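Local coordinates for protein yesU (Bacillus subtilis, PDB 1OQ1) that is of unknown function but has a galectin-like fold of the concanavalin clan, a fold whose members often bind carbohydrate, at residues Ser96-Arg100 against Ser109-Asn113; Gly29-Ile33 against Leu42-Gln46. All coordinates share one frame. Residue numbers count along the deposited sequence, not the author numbering.

Contact 1: Ser96-Arg100 against Ser109-Asn113; sequences SLRKR and SGDIN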
loop_
_atom_site.group_PDB
_atom_site.type_symbol
_atom_site.label_atom_id
_atom_site.label_comp_id
_atom_site.label_asym_id
_atom_site.label_seq_id
_atom_site.Cartn_x
_atom_site.Cartn_y
_atom_site.Cartn_z
ATOM N N SER A 96 17.696 13.979 -6.280
ATOM C CA SER A 96 17.963 14.871 -5.155
ATOM C C SER A 96 17.524 14.304 -3.808
ATOM O O SER A 96 17.950 14.786 -2.762
ATOM C CB SER A 96 17.286 16.226 -5.369
ATOM O OG SER A 96 15.873 16.123 -5.298
ATOM N N LEU A 97 16.674 13.282 -3.833
ATOM C CA LEU A 97 16.195 12.673 -2.594
ATOM C C LEU A 97 17.159 11.608 -2.085
ATOM O O LEU A 97 17.814 10.920 -2.870
ATOM C CB LEU A 97 14.814 12.045 -2.813
ATOM C CG LEU A 97 13.703 12.958 -3.332
ATOM C CD1 LEU A 97 12.434 12.137 -3.567
ATOM C CD2 LEU A 97 13.444 14.071 -2.325
ATOM N N ARG A 98 17.235 11.470 -0.764
ATOM C CA ARG A 98 18.111 10.478 -0.160
ATOM C C ARG A 98 17.755 9.067 -0.622
ATOM O O ARG A 98 16.587 8.750 -0.859
ATOM C CB ARG A 98 18.038 10.565 1.369
ATOM C CG ARG A 98 18.614 11.857 1.939
ATOM C CD ARG A 98 18.927 11.732 3.424
ATOM N NE ARG A 98 17.739 11.785 4.271
ATOM C CZ ARG A 98 17.066 12.896 4.550
ATOM N NH1 ARG A 98 17.461 14.059 4.049
ATOM N NH2 ARG A 98 16.003 12.849 5.344
ATOM N N LYS A 99 18.776 8.229 -0.766
ATOM C CA LYS A 99 18.584 6.849 -1.193
ATOM C C LYS A 99 17.749 6.100 -0.166
ATOM O O LYS A 99 17.850 6.353 1.033
ATOM C CB LYS A 99 19.938 6.151 -1.355
ATOM C CG LYS A 99 20.823 6.778 -2.415
ATOM C CD LYS A 99 22.266 6.296 -2.326
ATOM C CE LYS A 99 22.406 4.830 -2.675
ATOM N NZ LYS A 99 23.843 4.442 -2.712
ATOM N N ARG A 100 16.926 5.176 -0.645
ATOM C CA ARG A 100 16.080 4.381 0.230
ATOM C C ARG A 100 16.391 2.911 -0.013
ATOM O O ARG A 100 16.675 2.507 -1.145
ATOM C CB ARG A 100 14.606 4.687 -0.052
ATOM C CG ARG A 100 14.224 6.143 0.210
ATOM C CD ARG A 100 12.743 6.354 -0.049
ATOM N NE ARG A 100 12.422 6.048 -1.437
ATOM C CZ ARG A 100 12.364 6.945 -2.413
ATOM N NH1 ARG A 100 12.591 8.230 -2.164
ATOM N NH2 ARG A 100 12.111 6.547 -3.655
ATOM N N SER A 109 10.291 8.882 8.410
ATOM C CA SER A 109 11.099 9.948 8.999
ATOM C C SER A 109 12.262 10.337 8.082
ATOM O O SER A 109 13.386 10.555 8.545
ATOM C CB SER A 109 11.649 9.499 10.360
ATOM O OG SER A 109 10.602 9.153 11.255
ATOM N N GLY A 110 11.984 10.423 6.784
ATOM C CA GLY A 110 13.012 10.776 5.819
ATOM C C GLY A 110 12.698 12.087 5.126
ATOM O O GLY A 110 12.281 13.045 5.777
ATOM N N ASP A 111 12.897 12.144 3.812
ATOM C CA ASP A 111 12.609 13.373 3.083
ATOM C C ASP A 111 11.431 13.237 2.126
ATOM O O ASP A 111 11.371 13.914 1.099
ATOM C CB ASP A 111 13.851 13.871 2.324
ATOM C CG ASP A 111 14.374 12.868 1.314
ATOM O OD1 ASP A 111 13.690 11.860 1.050
ATOM O OD2 ASP A 111 15.480 13.101 0.775
ATOM N N ILE A 112 10.490 12.360 2.463
ATOM C CA ILE A 112 9.305 12.179 1.629
ATOM C C ILE A 112 8.054 12.240 2.493
ATOM O O ILE A 112 8.131 12.130 3.716
ATOM C CB ILE A 112 9.291 10.808 0.910
ATOM C CG1 ILE A 112 9.196 9.676 1.940
ATOM C CG2 ILE A 112 10.539 10.654 0.048
ATOM C CD1 ILE A 112 8.961 8.302 1.329
ATOM N N ASN A 113 6.910 12.437 1.841
ATOM C CA ASN A 113 5.622 12.450 2.516
ATOM C C ASN A 113 4.844 11.330 1.858
ATOM O O ASN A 113 5.084 11.012 0.694
ATOM C CB ASN A 113 4.862 13.756 2.283
ATOM C CG ASN A 113 5.401 14.903 3.103
ATOM O OD1 ASN A 113 5.809 14.722 4.250
ATOM N ND2 ASN A 113 5.386 16.099 2.526
HETATM O O HOH W 1 14.030 9.487 -0.125
#
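Asp111 lays its carboxylate against the backbone of Leu97 and Arg98, with OD2 accepting a hydrogen bond from Arg98 N at 2.8 Å (N-H...O angle 173°). Asp111 OD2 also lies 3.5 Å from Leu97 CA and 3.9 Å from Arg98 NH1; this long salt bridge is charge attraction alone, since the oxygen sits well out of the guanidinium plane. Asp111 CB lies over one face of that guanidinium, while Arg98 NH2 comes within 3.4 Å of Gly110 C. The other oxygen, Asp111 OD1, is hydrogen-bonded to water 1 (2.7 Å), which also accepts from Arg100 NH1 and bonds to Arg98 O (2.8 Å each). Arg100 NH2 forms a salt bridge with Glu28. Leu97 CD1 and Ile112 CG2 make the sole apolar pair at 4.3 Å, and Arg100 NH1 packs its guanidinium against the Ile112 CG2 methyl at 3.9 Å. With Asp111 backbone-paired to Ile87, this is a loop tied by an aspartate to the residues leading into strand 112-122, an interior strand of one sheet of the galectin-like beta-sandwich.

Contact 2: Gly29-Ile33 against Leu42-Gln46; sequences GGGQI and LSHVQ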
loop_
_atom_site.group_PDB
_atom_site.type_symbol
_atom_site.label_atom_id
_atom_site.label_comp_id
_atom_site.label_asym_id
_atom_site.label_seq_id
_atom_site.Cartn_x
_atom_site.Cartn_y
_atom_site.Cartn_z
ATOM N N GLY A 29 15.120 -2.596 -1.287
ATOM C CA GLY A 29 15.227 -3.571 -0.221
ATOM C C GLY A 29 15.329 -4.953 -0.829
ATOM O O GLY A 29 15.211 -5.103 -2.048
ATOM N N GLY A 30 15.515 -5.958 0.021
ATOM C CA GLY A 30 15.691 -7.324 -0.446
ATOM C C GLY A 30 14.477 -8.145 -0.829
ATOM O O GLY A 30 14.321 -9.280 -0.371
ATOM N N GLY A 31 13.617 -7.584 -1.672
ATOM C CA GLY A 31 12.447 -8.323 -2.103
ATOM C C GLY A 31 12.812 -9.304 -3.198
ATOM O O GLY A 31 13.762 -9.088 -3.952
ATOM N N GLN A 32 12.057 -10.392 -3.285
ATOM C CA GLN A 32 12.294 -11.406 -4.300
ATOM C C GLN A 32 11.034 -11.481 -5.160
ATOM O O GLN A 32 9.930 -11.608 -4.635
ATOM C CB GLN A 32 12.570 -12.748 -3.621
ATOM C CG GLN A 32 13.163 -13.807 -4.522
ATOM C CD GLN A 32 13.678 -14.996 -3.737
ATOM O OE1 GLN A 32 14.203 -15.951 -4.308
ATOM N NE2 GLN A 32 13.532 -14.942 -2.416
ATOM N N ILE A 33 11.210 -11.394 -6.475
ATOM C CA ILE A 33 10.098 -11.423 -7.420
ATOM C C ILE A 33 9.986 -12.741 -8.184
ATOM O O ILE A 33 10.985 -13.278 -8.668
ATOM C CB ILE A 33 10.239 -10.268 -8.439
ATOM C CG1 ILE A 33 10.157 -8.926 -7.710
ATOM C CG2 ILE A 33 9.172 -10.375 -9.514
ATOM C CD1 ILE A 33 10.541 -7.740 -8.562
ATOM N N LEU A 42 5.632 -12.142 -4.148
ATOM C CA LEU A 42 6.654 -11.337 -3.488
ATOM C C LEU A 42 7.114 -12.040 -2.215
ATOM O O LEU A 42 6.299 -12.400 -1.362
ATOM C CB LEU A 42 6.118 -9.938 -3.142
ATOM C CG LEU A 42 5.879 -8.978 -4.314
ATOM C CD1 LEU A 42 5.390 -7.634 -3.780
ATOM C CD2 LEU A 42 7.168 -8.794 -5.108
ATOM N N SER A 43 8.422 -12.259 -2.109
ATOM C CA SER A 43 9.015 -12.906 -0.936
ATOM C C SER A 43 10.276 -12.141 -0.546
ATOM O O SER A 43 10.511 -11.046 -1.054
ATOM C CB SER A 43 9.346 -14.377 -1.228
ATOM O OG SER A 43 10.206 -14.500 -2.342
ATOM N N HIS A 44 11.094 -12.714 0.332
ATOM C CA HIS A 44 12.294 -12.021 0.796
ATOM C C HIS A 44 13.563 -12.866 0.708
ATOM O O HIS A 44 13.518 -14.086 0.869
ATOM C CB HIS A 44 12.063 -11.562 2.236
ATOM C CG HIS A 44 10.832 -10.723 2.405
ATOM N ND1 HIS A 44 10.873 -9.346 2.467
ATOM C CD2 HIS A 44 9.524 -11.063 2.492
ATOM C CE1 HIS A 44 9.643 -8.875 2.586
ATOM N NE2 HIS A 44 8.805 -9.896 2.603
ATOM N N VAL A 45 14.696 -12.215 0.457
ATOM C CA VAL A 45 15.959 -12.938 0.348
ATOM C C VAL A 45 16.496 -13.347 1.721
ATOM O O VAL A 45 17.275 -14.294 1.825
ATOM C CB VAL A 45 17.028 -12.105 -0.411
ATOM C CG1 VAL A 45 16.539 -11.813 -1.829
ATOM C CG2 VAL A 45 17.327 -10.811 0.332
ATOM N N GLN A 46 16.069 -12.636 2.763
ATOM C CA GLN A 46 16.472 -12.913 4.147
ATOM C C GLN A 46 15.320 -12.641 5.116
ATOM O O GLN A 46 14.373 -11.937 4.775
ATOM C CB GLN A 46 17.670 -12.051 4.548
ATOM C CG GLN A 46 18.967 -12.444 3.889
ATOM C CD GLN A 46 20.161 -11.819 4.575
ATOM O OE1 GLN A 46 20.234 -11.789 5.802
ATOM N NE2 GLN A 46 21.107 -11.326 3.790
HETATM O O HOH W 2 8.850 -14.553 -4.792
#
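Gly30, the centre of an inverse gamma turn (phi/psi -81/51), breaks the strand geometry just where the pairing begins, yet its carbonyl still accepts a hydrogen bond: Val45 N to Gly30 O, 3.1 Å. An ideal CB on Gly30 would come within 2.9 Å of Val45 CG2, so this close approach favours glycine. Beyond the turn the register is regular and antiparallel. Gln32 and Ser43 form the hydrogen-bonded pair, with Gln32 N to Ser43 O at 2.8 Å and Ser43 N to Gln32 O at 3.0 Å; water 2 adds a bridge, 3.1 Å from Gln32 O and 2.8 Å from Ser43 OG. Gln32 CB and Ser43 OG meet at 3.2 Å on one face. Ile33 CG1 and Leu42 CD2 touch at 4.0 Å on the other, where Leu42 also packs on Phe51 and Ile33 on Phe53. The short strand axes approach to 4.3 Å at 136°, well short of 180°, evidence of strong twist. These features define a twisted beta hairpin at the margin of a galectin-like sandwich.

Overall arrangement
From the N terminus, contact 2 comes first: strands 31-34 and 40-44 pair across a five-residue connection (35-39), closing a hairpin that joins its sheet through the pairing of 40-44 with 209-222. The chain then runs through three further strands before contact 1 closes a second short loop, around helix 105-108, ahead of strand 112-122. The two loops are therefore in series, neither nested nor crossed. Their centres are about 21 Å apart and their nearest atoms about 5 Å, without touching. Contact 2 belongs to the eight-stranded sheet, whereas contact 1 holds a loop to the start of a strand in the seven-stranded one. Through Glu28, the residue just before segment 29-33, the contact 1 loop is tied to strand 26-29.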